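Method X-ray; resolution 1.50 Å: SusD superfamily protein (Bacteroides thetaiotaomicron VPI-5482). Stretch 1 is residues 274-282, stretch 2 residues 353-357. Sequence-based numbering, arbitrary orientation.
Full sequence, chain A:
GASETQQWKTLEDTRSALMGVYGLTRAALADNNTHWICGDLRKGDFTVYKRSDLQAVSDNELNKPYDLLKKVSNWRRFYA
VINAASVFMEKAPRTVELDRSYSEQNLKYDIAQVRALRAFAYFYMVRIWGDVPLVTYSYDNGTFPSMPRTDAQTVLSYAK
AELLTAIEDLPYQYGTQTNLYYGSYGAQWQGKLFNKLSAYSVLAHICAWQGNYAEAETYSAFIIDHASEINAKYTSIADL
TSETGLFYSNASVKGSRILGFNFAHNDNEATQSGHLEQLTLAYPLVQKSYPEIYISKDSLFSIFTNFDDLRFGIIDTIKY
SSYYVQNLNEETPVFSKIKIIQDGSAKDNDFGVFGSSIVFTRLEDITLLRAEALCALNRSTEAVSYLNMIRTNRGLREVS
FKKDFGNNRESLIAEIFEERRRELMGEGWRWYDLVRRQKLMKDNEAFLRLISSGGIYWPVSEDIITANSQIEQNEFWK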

# COMPACT_ATOMS: atom_id res chain seq x y z
N GLY A 274 0.12 4.72 -13.89
CA GLY A 274 0.08 3.33 -13.34
C GLY A 274 -1.21 2.72 -12.70
O GLY A 274 -1.80 3.23 -11.71
N HIS A 275 -1.63 1.58 -13.24
CA HIS A 275 -2.84 0.85 -12.81
C HIS A 275 -2.61 -0.64 -12.99
O HIS A 275 -2.06 -1.06 -14.02
CB HIS A 275 -4.02 1.26 -13.71
CG HIS A 275 -4.37 2.71 -13.59
ND1 HIS A 275 -5.20 3.20 -12.59
CD2 HIS A 275 -3.88 3.79 -14.24
CE1 HIS A 275 -5.24 4.52 -12.69
NE2 HIS A 275 -4.46 4.90 -13.68
N LEU A 276 -3.06 -1.45 -12.03
CA LEU A 276 -2.90 -2.90 -12.14
C LEU A 276 -3.50 -3.44 -13.44
O LEU A 276 -2.96 -4.37 -14.03
CB LEU A 276 -3.56 -3.65 -10.97
CG LEU A 276 -3.47 -5.19 -10.98
CD1 LEU A 276 -1.99 -5.65 -10.92
CD2 LEU A 276 -4.30 -5.82 -9.87
N GLU A 277 -4.64 -2.88 -13.81
CA GLU A 277 -5.33 -3.27 -15.05
C GLU A 277 -4.43 -3.31 -16.30
O GLU A 277 -4.67 -4.09 -17.20
CB GLU A 277 -6.51 -2.34 -15.36
CG GLU A 277 -7.65 -2.35 -14.37
CD GLU A 277 -7.58 -1.28 -13.31
OE1 GLU A 277 -6.48 -0.89 -12.89
OE2 GLU A 277 -8.64 -0.82 -12.88
N GLN A 278 -3.42 -2.44 -16.37
CA GLN A 278 -2.46 -2.48 -17.48
C GLN A 278 -1.78 -3.86 -17.59
O GLN A 278 -1.54 -4.37 -18.72
CB GLN A 278 -1.42 -1.37 -17.32
CG GLN A 278 -2.00 0.02 -17.49
CD GLN A 278 -1.10 1.17 -17.03
OE1 GLN A 278 -0.10 0.97 -16.33
NE2 GLN A 278 -1.48 2.43 -17.41
N LEU A 279 -1.51 -4.46 -16.43
CA LEU A 279 -0.89 -5.76 -16.35
C LEU A 279 -1.86 -6.93 -16.38
O LEU A 279 -1.50 -7.99 -16.86
CB LEU A 279 -0.03 -5.85 -15.06
CG LEU A 279 1.17 -4.90 -14.95
CD1 LEU A 279 1.73 -4.89 -13.50
CD2 LEU A 279 2.24 -5.23 -15.98
N THR A 280 -3.08 -6.75 -15.88
CA THR A 280 -4.00 -7.88 -15.72
C THR A 280 -5.13 -8.01 -16.71
O THR A 280 -5.54 -9.13 -16.97
CB THR A 280 -4.62 -7.84 -14.30
OG1 THR A 280 -5.29 -6.58 -14.10
CG2 THR A 280 -3.53 -8.11 -13.21
N LEU A 281 -5.65 -6.91 -17.24
CA LEU A 281 -6.83 -7.03 -18.09
C LEU A 281 -6.53 -7.41 -19.53
O LEU A 281 -5.50 -7.09 -20.10
CB LEU A 281 -7.71 -5.79 -18.01
CG LEU A 281 -8.27 -5.39 -16.62
CD1 LEU A 281 -9.44 -4.36 -16.75
CD2 LEU A 281 -8.73 -6.64 -15.75
N ALA A 282 -7.49 -8.12 -20.10
CA ALA A 282 -7.47 -8.54 -21.52
C ALA A 282 -8.93 -8.73 -21.95
O ALA A 282 -9.86 -8.51 -21.18
CB ALA A 282 -6.67 -9.81 -21.70
N VAL A 353 -7.74 2.93 -20.88
CA VAL A 353 -7.53 4.01 -19.89
C VAL A 353 -8.27 3.56 -18.64
O VAL A 353 -9.45 3.18 -18.69
CB VAL A 353 -8.02 5.39 -20.39
CG1 VAL A 353 -7.88 6.48 -19.33
CG2 VAL A 353 -7.23 5.79 -21.65
N PHE A 354 -7.56 3.58 -17.51
CA PHE A 354 -8.08 3.08 -16.26
C PHE A 354 -8.14 4.17 -15.20
O PHE A 354 -7.36 5.11 -15.24
CB PHE A 354 -7.19 1.94 -15.79
CG PHE A 354 -7.02 0.88 -16.82
CD1 PHE A 354 -8.12 0.12 -17.20
CD2 PHE A 354 -5.78 0.70 -17.49
CE1 PHE A 354 -7.99 -0.85 -18.22
CE2 PHE A 354 -5.65 -0.27 -18.48
CZ PHE A 354 -6.76 -1.04 -18.86
N GLY A 355 -9.06 4.02 -14.25
CA GLY A 355 -9.29 4.98 -13.18
C GLY A 355 -9.12 4.44 -11.77
O GLY A 355 -9.50 5.11 -10.82
N SER A 356 -8.60 3.22 -11.62
CA SER A 356 -8.49 2.60 -10.32
C SER A 356 -7.57 3.32 -9.34
O SER A 356 -6.46 3.72 -9.70
CB SER A 356 -7.99 1.16 -10.45
OG SER A 356 -6.85 1.09 -11.26
N SER A 357 -8.06 3.44 -8.11
CA SER A 357 -7.27 3.99 -7.03
C SER A 357 -6.31 2.93 -6.51
O SER A 357 -6.61 1.72 -6.53
CB SER A 357 -8.14 4.37 -5.82
OG SER A 357 -9.06 5.40 -6.09
O HOH W 1 -3.82 2.63 -9.63
O HOH W 2 -4.67 0.05 -10.03

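The contact between residues 274-282 and 353-357 is small, burying 348 Å² over both sides, and is organised around Phe-354, His-275 and Ser-356. The first stretch enters a short helix that includes residues 277-280, and the second has no regular secondary structure. The direct hydrogen bonds between the two join side chains only. The closest CA atoms across the contact are those of His-275 and Ser-356, 6.4 Å apart.

Phe-354 contributes the largest share of the covered surface. Its CA-to-CB bond points toward the first stretch, and with chi1 at -53° (m) the ring lies against the helix. Glu-277 CB sits almost directly above the centroid of the Phe-354 ring, at 3.4 Å and only 9° off the ring normal, an arrangement that directs an aliphatic C-H group at the aromatic face. An acidic residue thus offers its apolar portion to the ring while its carboxylate is engaged further along. Around this central contact, Gln-278 CG approaches Phe-354 CE2 at 3.8 Å, and Leu-281 CD1 reaches Phe-354 CE1 at 4.1 Å. Leu-281 is the first residue to leave helical phi/psi, but its amide still bonds back to the helix, with Leu-281 N donating to Glu-277 O at 3.0 Å. The ring therefore packs against side chains from both the helix and the residue that follows it.

His-275, the principal contributor from the first stretch, precedes the helix, and its carbonyl accepts a hydrogen bond from the backbone of the first turn (Gln-278 N to His-275 O, 3.0 Å). Its imidazole serves the contact in two ways. Phe-354 CB lies over the ring face, 4.0 Å from the His-275 centroid and 25° off the normal, forming a second CH-pi contact. Phe-354 O is also over a face, 3.3 Å from His-275 NE2, but the angle is too poor for a hydrogen bond. At the ring edge, near its plane, the geometry is favourable: His-275 ND1 donates to Ser-356 OG over 3.0 Å, with an N-H...O angle of 155°.

Ser-356 carries this polar interaction onward. Its side chain adopts the p rotamer, and OG donates to Glu-277 OE1 in a short hydrogen bond of 2.6 Å. The hydroxyl thus accepts from the histidine and donates to the glutamate, linking two residues of the first stretch through a single atom of the second. Glu-277 OE2 is hydrogen-bonded elsewhere in the structure.

Two waters also bridge the stretches. One donates to Ser-356 OG at 2.7 Å and accepts from Leu-276 N at 3.0 Å, so the hydroxyl receives a second hydrogen bond and the backbone amide of Leu-276 gains an acceptor. The other donates to both Gly-274 O (3.0 Å) and Ser-356 O (2.9 Å), bridging the two backbones. Apolar packing around Phe-354 thus adjoins a polar relay centred on Ser-356, with His-275 and Glu-277 participating in both.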